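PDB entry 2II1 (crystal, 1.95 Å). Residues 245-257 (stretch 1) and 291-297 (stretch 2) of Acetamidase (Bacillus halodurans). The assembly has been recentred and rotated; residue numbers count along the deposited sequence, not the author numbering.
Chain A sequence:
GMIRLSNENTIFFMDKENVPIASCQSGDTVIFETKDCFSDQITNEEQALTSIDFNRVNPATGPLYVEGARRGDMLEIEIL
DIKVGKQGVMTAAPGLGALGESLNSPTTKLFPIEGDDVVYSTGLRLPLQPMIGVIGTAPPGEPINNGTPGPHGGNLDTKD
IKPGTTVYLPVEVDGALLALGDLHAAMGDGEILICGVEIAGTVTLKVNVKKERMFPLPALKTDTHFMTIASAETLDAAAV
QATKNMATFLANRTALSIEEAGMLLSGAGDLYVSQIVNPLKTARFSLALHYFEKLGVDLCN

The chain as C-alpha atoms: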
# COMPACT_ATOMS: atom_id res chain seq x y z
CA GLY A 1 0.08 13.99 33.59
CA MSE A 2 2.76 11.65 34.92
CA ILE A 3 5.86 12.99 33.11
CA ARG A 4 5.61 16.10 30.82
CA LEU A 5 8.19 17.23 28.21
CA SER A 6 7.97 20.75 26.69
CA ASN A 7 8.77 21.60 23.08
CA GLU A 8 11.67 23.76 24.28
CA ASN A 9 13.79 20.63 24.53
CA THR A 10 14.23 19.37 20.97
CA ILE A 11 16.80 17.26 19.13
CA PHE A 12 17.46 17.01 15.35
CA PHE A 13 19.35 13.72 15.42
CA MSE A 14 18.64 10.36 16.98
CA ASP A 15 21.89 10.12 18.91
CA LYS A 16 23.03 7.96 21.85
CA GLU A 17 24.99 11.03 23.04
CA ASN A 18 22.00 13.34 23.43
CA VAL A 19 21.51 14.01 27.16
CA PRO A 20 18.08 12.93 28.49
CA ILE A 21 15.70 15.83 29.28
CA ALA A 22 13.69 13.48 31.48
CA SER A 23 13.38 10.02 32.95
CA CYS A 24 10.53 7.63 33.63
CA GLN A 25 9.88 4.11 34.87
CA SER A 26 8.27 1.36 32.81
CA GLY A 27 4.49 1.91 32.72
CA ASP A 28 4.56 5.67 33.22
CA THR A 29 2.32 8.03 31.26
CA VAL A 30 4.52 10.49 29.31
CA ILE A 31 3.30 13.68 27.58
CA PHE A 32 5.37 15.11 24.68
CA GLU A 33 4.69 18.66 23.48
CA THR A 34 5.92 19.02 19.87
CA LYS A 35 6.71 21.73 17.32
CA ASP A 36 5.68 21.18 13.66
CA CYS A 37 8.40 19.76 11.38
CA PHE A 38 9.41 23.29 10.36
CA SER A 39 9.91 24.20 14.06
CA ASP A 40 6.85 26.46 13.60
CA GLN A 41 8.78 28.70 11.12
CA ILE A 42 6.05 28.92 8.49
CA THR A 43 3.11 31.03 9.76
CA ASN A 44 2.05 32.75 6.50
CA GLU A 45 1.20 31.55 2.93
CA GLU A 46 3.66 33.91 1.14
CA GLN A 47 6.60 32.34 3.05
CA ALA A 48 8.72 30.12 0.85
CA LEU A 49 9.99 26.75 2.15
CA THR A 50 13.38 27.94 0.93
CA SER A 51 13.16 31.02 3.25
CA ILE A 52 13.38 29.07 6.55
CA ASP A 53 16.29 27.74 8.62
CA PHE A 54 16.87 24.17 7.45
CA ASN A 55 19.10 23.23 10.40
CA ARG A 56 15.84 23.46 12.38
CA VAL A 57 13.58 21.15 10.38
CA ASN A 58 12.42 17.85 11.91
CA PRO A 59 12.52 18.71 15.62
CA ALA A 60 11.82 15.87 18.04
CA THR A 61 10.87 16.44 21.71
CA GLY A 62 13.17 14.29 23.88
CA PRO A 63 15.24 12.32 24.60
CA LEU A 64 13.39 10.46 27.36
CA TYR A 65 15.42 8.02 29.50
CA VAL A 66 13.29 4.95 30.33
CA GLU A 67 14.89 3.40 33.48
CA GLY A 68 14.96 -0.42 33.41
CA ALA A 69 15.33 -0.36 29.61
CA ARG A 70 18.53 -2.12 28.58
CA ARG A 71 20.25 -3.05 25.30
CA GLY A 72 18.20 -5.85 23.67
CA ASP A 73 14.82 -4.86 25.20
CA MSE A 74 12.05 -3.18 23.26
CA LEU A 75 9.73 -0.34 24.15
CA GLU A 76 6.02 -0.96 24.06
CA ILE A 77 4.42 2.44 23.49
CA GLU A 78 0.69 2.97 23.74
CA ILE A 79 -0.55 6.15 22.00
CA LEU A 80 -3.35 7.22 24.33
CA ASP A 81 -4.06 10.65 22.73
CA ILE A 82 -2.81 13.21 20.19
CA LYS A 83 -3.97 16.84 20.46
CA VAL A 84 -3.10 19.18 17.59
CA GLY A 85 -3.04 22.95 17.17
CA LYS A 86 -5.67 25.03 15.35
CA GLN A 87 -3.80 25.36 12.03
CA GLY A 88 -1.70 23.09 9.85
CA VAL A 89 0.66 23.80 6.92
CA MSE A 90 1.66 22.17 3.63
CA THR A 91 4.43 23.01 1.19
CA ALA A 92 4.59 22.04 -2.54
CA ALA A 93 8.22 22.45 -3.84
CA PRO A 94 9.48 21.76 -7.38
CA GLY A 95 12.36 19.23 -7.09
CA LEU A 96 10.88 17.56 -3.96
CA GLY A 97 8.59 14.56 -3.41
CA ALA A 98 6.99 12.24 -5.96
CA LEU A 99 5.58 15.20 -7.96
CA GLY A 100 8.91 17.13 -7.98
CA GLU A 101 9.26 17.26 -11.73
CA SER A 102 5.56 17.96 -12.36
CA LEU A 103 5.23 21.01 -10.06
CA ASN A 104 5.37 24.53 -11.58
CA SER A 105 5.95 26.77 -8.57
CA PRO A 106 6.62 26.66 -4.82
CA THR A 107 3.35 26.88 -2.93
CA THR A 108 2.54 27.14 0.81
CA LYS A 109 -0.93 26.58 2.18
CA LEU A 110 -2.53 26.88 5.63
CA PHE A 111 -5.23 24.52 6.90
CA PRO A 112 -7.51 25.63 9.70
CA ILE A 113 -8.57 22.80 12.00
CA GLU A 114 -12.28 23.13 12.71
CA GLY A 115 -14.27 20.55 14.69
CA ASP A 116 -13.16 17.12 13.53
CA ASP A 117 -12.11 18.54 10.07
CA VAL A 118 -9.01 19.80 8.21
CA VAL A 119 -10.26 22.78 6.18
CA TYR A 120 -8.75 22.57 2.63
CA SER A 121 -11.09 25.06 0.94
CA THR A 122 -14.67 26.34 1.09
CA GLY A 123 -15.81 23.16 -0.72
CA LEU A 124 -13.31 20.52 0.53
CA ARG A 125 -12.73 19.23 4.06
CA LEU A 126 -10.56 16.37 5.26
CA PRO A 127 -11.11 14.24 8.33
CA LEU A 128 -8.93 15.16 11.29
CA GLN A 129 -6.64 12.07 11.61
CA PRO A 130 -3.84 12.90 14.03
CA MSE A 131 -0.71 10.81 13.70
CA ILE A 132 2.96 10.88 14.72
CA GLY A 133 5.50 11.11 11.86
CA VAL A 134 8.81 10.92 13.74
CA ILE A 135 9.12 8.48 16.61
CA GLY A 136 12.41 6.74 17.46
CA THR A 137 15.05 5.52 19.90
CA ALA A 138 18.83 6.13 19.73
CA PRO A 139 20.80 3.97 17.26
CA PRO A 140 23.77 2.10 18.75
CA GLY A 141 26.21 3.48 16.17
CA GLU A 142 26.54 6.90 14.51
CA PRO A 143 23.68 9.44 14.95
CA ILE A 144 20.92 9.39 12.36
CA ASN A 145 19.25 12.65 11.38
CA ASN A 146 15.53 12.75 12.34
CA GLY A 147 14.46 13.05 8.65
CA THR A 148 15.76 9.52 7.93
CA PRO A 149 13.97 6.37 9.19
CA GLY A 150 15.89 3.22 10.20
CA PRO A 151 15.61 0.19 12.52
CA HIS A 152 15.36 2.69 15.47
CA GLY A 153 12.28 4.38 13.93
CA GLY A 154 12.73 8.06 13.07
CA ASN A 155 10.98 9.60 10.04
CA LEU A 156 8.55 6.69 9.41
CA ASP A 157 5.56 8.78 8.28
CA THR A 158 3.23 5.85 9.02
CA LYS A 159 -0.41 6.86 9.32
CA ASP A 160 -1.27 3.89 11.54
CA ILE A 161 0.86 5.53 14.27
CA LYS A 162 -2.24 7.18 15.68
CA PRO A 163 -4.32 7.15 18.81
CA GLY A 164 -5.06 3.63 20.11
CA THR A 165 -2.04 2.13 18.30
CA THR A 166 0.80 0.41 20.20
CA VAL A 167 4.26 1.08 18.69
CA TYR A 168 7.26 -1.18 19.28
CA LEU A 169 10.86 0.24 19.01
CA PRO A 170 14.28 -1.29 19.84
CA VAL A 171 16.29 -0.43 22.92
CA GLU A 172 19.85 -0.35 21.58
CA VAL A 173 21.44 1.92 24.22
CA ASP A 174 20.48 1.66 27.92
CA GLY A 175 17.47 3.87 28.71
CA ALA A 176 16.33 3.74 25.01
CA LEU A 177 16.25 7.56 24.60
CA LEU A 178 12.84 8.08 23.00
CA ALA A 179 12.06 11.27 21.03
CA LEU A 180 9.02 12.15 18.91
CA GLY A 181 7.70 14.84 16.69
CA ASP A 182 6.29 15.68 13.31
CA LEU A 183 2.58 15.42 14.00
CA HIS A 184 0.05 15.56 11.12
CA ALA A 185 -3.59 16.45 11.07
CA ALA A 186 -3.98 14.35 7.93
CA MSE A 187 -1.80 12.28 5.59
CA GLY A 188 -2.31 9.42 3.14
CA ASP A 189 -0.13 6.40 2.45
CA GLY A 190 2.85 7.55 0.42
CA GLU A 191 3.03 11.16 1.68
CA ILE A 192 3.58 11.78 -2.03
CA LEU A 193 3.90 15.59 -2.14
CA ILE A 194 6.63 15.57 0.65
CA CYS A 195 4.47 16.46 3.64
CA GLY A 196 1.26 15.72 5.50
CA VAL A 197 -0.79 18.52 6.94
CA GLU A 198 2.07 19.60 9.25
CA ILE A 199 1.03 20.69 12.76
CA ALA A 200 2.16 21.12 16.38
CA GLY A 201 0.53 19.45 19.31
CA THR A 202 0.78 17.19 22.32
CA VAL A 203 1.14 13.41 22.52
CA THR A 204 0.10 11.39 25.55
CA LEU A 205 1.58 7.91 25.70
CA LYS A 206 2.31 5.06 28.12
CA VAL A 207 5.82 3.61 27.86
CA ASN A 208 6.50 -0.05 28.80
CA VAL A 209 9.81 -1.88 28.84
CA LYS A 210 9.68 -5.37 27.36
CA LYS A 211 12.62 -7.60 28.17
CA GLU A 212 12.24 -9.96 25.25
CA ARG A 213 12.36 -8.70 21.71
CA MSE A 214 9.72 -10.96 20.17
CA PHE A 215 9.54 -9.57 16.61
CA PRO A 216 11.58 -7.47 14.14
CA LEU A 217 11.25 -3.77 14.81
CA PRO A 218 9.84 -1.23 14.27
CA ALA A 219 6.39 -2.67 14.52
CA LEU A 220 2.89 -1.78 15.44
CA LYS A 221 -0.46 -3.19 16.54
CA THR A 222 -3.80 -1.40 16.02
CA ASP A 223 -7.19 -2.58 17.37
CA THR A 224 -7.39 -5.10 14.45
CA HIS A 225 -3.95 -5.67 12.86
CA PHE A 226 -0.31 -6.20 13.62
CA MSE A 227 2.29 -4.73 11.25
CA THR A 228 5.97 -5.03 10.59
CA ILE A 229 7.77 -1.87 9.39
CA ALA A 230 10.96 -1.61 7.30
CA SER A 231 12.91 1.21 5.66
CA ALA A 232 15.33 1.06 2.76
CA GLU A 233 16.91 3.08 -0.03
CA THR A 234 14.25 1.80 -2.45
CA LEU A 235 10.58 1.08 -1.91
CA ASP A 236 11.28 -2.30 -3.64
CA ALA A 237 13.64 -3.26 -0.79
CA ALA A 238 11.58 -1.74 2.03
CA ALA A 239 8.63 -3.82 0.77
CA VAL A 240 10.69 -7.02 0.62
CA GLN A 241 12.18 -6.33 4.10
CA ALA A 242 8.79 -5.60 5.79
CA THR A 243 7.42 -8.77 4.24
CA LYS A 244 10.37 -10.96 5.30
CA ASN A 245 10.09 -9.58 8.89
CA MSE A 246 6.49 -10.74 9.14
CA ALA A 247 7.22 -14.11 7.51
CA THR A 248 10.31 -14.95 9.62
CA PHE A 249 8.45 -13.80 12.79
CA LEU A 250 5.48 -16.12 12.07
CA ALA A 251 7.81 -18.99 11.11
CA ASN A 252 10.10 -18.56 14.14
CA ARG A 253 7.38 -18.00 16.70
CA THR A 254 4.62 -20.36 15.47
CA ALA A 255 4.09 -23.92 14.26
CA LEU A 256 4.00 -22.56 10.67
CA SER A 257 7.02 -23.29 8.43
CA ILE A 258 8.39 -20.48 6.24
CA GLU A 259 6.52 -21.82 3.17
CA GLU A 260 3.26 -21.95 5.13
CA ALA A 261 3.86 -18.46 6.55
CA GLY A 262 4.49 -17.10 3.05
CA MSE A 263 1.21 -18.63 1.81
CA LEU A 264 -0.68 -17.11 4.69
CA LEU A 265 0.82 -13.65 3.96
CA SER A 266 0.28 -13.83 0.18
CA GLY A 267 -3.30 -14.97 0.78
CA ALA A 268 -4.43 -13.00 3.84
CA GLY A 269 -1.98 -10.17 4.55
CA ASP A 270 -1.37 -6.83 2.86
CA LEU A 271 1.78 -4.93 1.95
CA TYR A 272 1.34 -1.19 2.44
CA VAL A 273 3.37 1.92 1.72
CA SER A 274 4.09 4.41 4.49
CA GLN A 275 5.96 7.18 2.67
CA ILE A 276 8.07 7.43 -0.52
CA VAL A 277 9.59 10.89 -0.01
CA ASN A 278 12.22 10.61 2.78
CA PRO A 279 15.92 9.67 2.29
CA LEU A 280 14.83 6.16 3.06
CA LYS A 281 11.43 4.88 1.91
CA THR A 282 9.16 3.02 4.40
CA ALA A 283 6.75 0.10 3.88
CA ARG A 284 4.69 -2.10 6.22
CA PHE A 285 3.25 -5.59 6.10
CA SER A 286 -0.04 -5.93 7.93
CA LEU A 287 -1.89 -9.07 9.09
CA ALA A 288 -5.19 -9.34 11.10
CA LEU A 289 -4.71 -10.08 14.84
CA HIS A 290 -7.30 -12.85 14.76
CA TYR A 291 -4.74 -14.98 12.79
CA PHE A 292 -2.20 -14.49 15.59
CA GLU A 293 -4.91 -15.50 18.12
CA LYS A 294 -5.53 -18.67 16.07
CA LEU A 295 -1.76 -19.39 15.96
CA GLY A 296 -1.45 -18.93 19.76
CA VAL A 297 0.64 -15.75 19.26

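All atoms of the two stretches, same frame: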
# COMPACT_ATOMS: atom_id res chain seq x y z
N ASN A 245 10.22 -9.75 7.41
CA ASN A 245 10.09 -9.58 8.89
C ASN A 245 8.83 -10.23 9.47
O ASN A 245 8.86 -10.87 10.54
CB ASN A 245 10.11 -8.10 9.28
CG ASN A 245 11.47 -7.45 9.09
OD1 ASN A 245 12.42 -8.10 8.67
ND2 ASN A 245 11.57 -6.15 9.43
N MSE A 246 7.73 -10.05 8.77
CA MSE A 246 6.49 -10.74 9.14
C MSE A 246 6.67 -12.25 8.99
O MSE A 246 6.40 -13.02 9.91
CB MSE A 246 5.32 -10.24 8.28
CG MSE A 246 3.98 -10.80 8.74
SE MSE A 246 3.53 -10.31 10.59
CE MSE A 246 3.02 -8.53 10.04
N ALA A 247 7.14 -12.68 7.83
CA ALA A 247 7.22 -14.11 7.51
C ALA A 247 8.18 -14.89 8.45
O ALA A 247 7.91 -16.02 8.86
CB ALA A 247 7.61 -14.29 6.02
N THR A 248 9.33 -14.29 8.76
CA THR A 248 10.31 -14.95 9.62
C THR A 248 9.82 -14.91 11.07
O THR A 248 10.05 -15.86 11.80
CB THR A 248 11.74 -14.35 9.51
OG1 THR A 248 11.74 -12.97 9.89
CG2 THR A 248 12.30 -14.48 8.09
N PHE A 249 9.15 -13.84 11.47
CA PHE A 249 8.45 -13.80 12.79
C PHE A 249 7.44 -14.96 13.00
O PHE A 249 7.51 -15.72 13.97
CB PHE A 249 7.75 -12.44 12.98
CG PHE A 249 6.82 -12.40 14.16
CD1 PHE A 249 7.23 -12.86 15.41
CD2 PHE A 249 5.54 -11.90 14.03
CE1 PHE A 249 6.34 -12.83 16.51
CE2 PHE A 249 4.66 -11.87 15.12
CZ PHE A 249 5.08 -12.33 16.37
N LEU A 250 6.48 -15.06 12.08
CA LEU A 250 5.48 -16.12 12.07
C LEU A 250 6.11 -17.53 12.04
O LEU A 250 5.68 -18.43 12.76
CB LEU A 250 4.55 -15.94 10.85
CG LEU A 250 3.28 -15.10 10.97
CD1 LEU A 250 2.48 -15.12 9.65
CD2 LEU A 250 2.41 -15.60 12.10
N ALA A 251 7.14 -17.71 11.22
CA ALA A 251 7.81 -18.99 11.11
C ALA A 251 8.51 -19.31 12.42
O ALA A 251 8.26 -20.36 13.00
CB ALA A 251 8.78 -18.96 9.97
N ASN A 252 9.32 -18.37 12.91
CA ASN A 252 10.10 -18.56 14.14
C ASN A 252 9.26 -18.76 15.39
O ASN A 252 9.65 -19.53 16.27
CB ASN A 252 11.03 -17.37 14.38
CG ASN A 252 12.22 -17.35 13.44
OD1 ASN A 252 12.48 -18.32 12.73
ND2 ASN A 252 12.94 -16.24 13.42
N ARG A 253 8.14 -18.06 15.48
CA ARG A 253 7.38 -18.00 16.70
C ARG A 253 6.14 -18.88 16.68
O ARG A 253 5.48 -19.01 17.69
CB ARG A 253 6.99 -16.54 16.98
CG ARG A 253 8.16 -15.66 17.42
CD ARG A 253 8.47 -15.92 18.89
NE ARG A 253 9.47 -15.00 19.45
CZ ARG A 253 10.79 -15.18 19.41
NH1 ARG A 253 11.33 -16.23 18.81
NH2 ARG A 253 11.58 -14.27 19.97
N THR A 254 5.81 -19.50 15.54
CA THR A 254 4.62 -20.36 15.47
C THR A 254 4.96 -21.70 14.85
O THR A 254 6.07 -21.89 14.32
CB THR A 254 3.44 -19.70 14.66
OG1 THR A 254 3.66 -19.86 13.26
CG2 THR A 254 3.29 -18.20 14.98
N ALA A 255 3.98 -22.60 14.88
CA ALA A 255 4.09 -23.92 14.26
C ALA A 255 4.19 -23.85 12.74
O ALA A 255 4.56 -24.85 12.13
CB ALA A 255 2.92 -24.79 14.65
N LEU A 256 3.86 -22.71 12.13
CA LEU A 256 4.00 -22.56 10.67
C LEU A 256 5.47 -22.74 10.25
O LEU A 256 6.37 -22.33 10.98
CB LEU A 256 3.52 -21.17 10.17
CG LEU A 256 2.06 -20.76 10.39
CD1 LEU A 256 1.79 -19.39 9.80
CD2 LEU A 256 1.10 -21.76 9.80
N SER A 257 5.70 -23.33 9.08
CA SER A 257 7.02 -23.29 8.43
C SER A 257 7.07 -22.02 7.61
O SER A 257 6.05 -21.31 7.50
CB SER A 257 7.24 -24.50 7.53
OG SER A 257 6.40 -24.39 6.40
N TYR A 291 -5.61 -13.89 13.28
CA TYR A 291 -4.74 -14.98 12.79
C TYR A 291 -3.66 -15.33 13.81
O TYR A 291 -3.35 -16.51 14.03
CB TYR A 291 -4.08 -14.62 11.42
CG TYR A 291 -5.07 -14.48 10.27
CD1 TYR A 291 -5.75 -15.60 9.77
CD2 TYR A 291 -5.33 -13.25 9.69
CE1 TYR A 291 -6.64 -15.49 8.72
CE2 TYR A 291 -6.24 -13.13 8.64
CZ TYR A 291 -6.88 -14.25 8.16
OH TYR A 291 -7.78 -14.15 7.15
N PHE A 292 -3.10 -14.30 14.45
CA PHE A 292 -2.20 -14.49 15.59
C PHE A 292 -2.91 -15.17 16.76
O PHE A 292 -2.30 -15.98 17.44
CB PHE A 292 -1.60 -13.16 16.04
CG PHE A 292 -0.76 -12.52 15.00
CD1 PHE A 292 0.54 -12.92 14.80
CD2 PHE A 292 -1.29 -11.54 14.16
CE1 PHE A 292 1.29 -12.33 13.79
CE2 PHE A 292 -0.53 -10.98 13.16
CZ PHE A 292 0.75 -11.37 12.99
N GLU A 293 -4.16 -14.84 17.03
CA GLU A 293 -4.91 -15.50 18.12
C GLU A 293 -5.02 -17.00 17.81
O GLU A 293 -4.69 -17.83 18.64
CB GLU A 293 -6.31 -14.90 18.29
CG GLU A 293 -6.36 -13.39 18.49
N LYS A 294 -5.49 -17.31 16.61
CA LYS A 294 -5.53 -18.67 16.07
C LYS A 294 -4.19 -19.42 16.21
O LYS A 294 -4.16 -20.56 16.64
CB LYS A 294 -5.95 -18.66 14.59
CG LYS A 294 -7.42 -18.37 14.31
CD LYS A 294 -7.65 -18.04 12.81
CE LYS A 294 -9.04 -17.50 12.53
NZ LYS A 294 -10.09 -18.16 13.38
N LEU A 295 -3.08 -18.76 15.87
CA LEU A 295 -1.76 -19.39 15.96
C LEU A 295 -1.19 -19.44 17.38
O LEU A 295 -0.09 -19.94 17.56
CB LEU A 295 -0.76 -18.71 15.01
CG LEU A 295 -1.03 -18.94 13.53
CD1 LEU A 295 -0.23 -17.97 12.66
CD2 LEU A 295 -0.74 -20.42 13.16
N GLY A 296 -1.92 -18.95 18.37
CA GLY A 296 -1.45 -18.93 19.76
C GLY A 296 -0.38 -17.88 20.03
O GLY A 296 0.34 -17.97 21.04
N VAL A 297 -0.27 -16.90 19.13
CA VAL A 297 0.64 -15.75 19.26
C VAL A 297 -0.21 -14.53 19.59
O VAL A 297 -0.88 -14.49 20.61
CB VAL A 297 1.39 -15.42 17.95
CG1 VAL A 297 2.19 -14.15 18.10
CG2 VAL A 297 2.29 -16.54 17.53
O HOH W 1 1.38 -21.98 16.27

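Two helix ends pack here through apolar side chains, and no direct hydrogen bond joins the stretches. Leu295 loses the most surface to the contact. Its CA-to-CB bond points toward stretch 1, and its CD1 lies 3.6 Å from Leu250 CD2 and 3.8 Å from Leu256 CD1. One methyl thus touches a residue of the last helical turn and one of the loop that follows it.

Phe292 comes next. Its CA-to-CB bond points sideways, but with chi1 in the m well the ring end comes nearer to stretch 1. Phe292 CE1 meets Phe249 CE2 at 3.7 Å and Leu250 CD2 at 3.8 Å. The selenium of selenomethionine Met246 sits at the ring edge, near its plane, with SE 3.8 Å from Phe292 CZ.

Val297 also packs on Phe249, with Val297 CG1 3.8 Å from Phe249 CZ. Its CG2 is only 3.2 Å from Thr254 CG2, a tight methyl contact. The Thr254 hydroxyl, meanwhile, is engaged within its own stretch: OG1 donates to Leu250 O at 2.5 Å and accepts from Leu256 N at 3.1 Å.

One water provides a polar link. It accepts from Ala255 N at 3.0 Å and donates to Leu295 O at 2.8 Å, bridging the two backbones just beyond the helix of stretch 1.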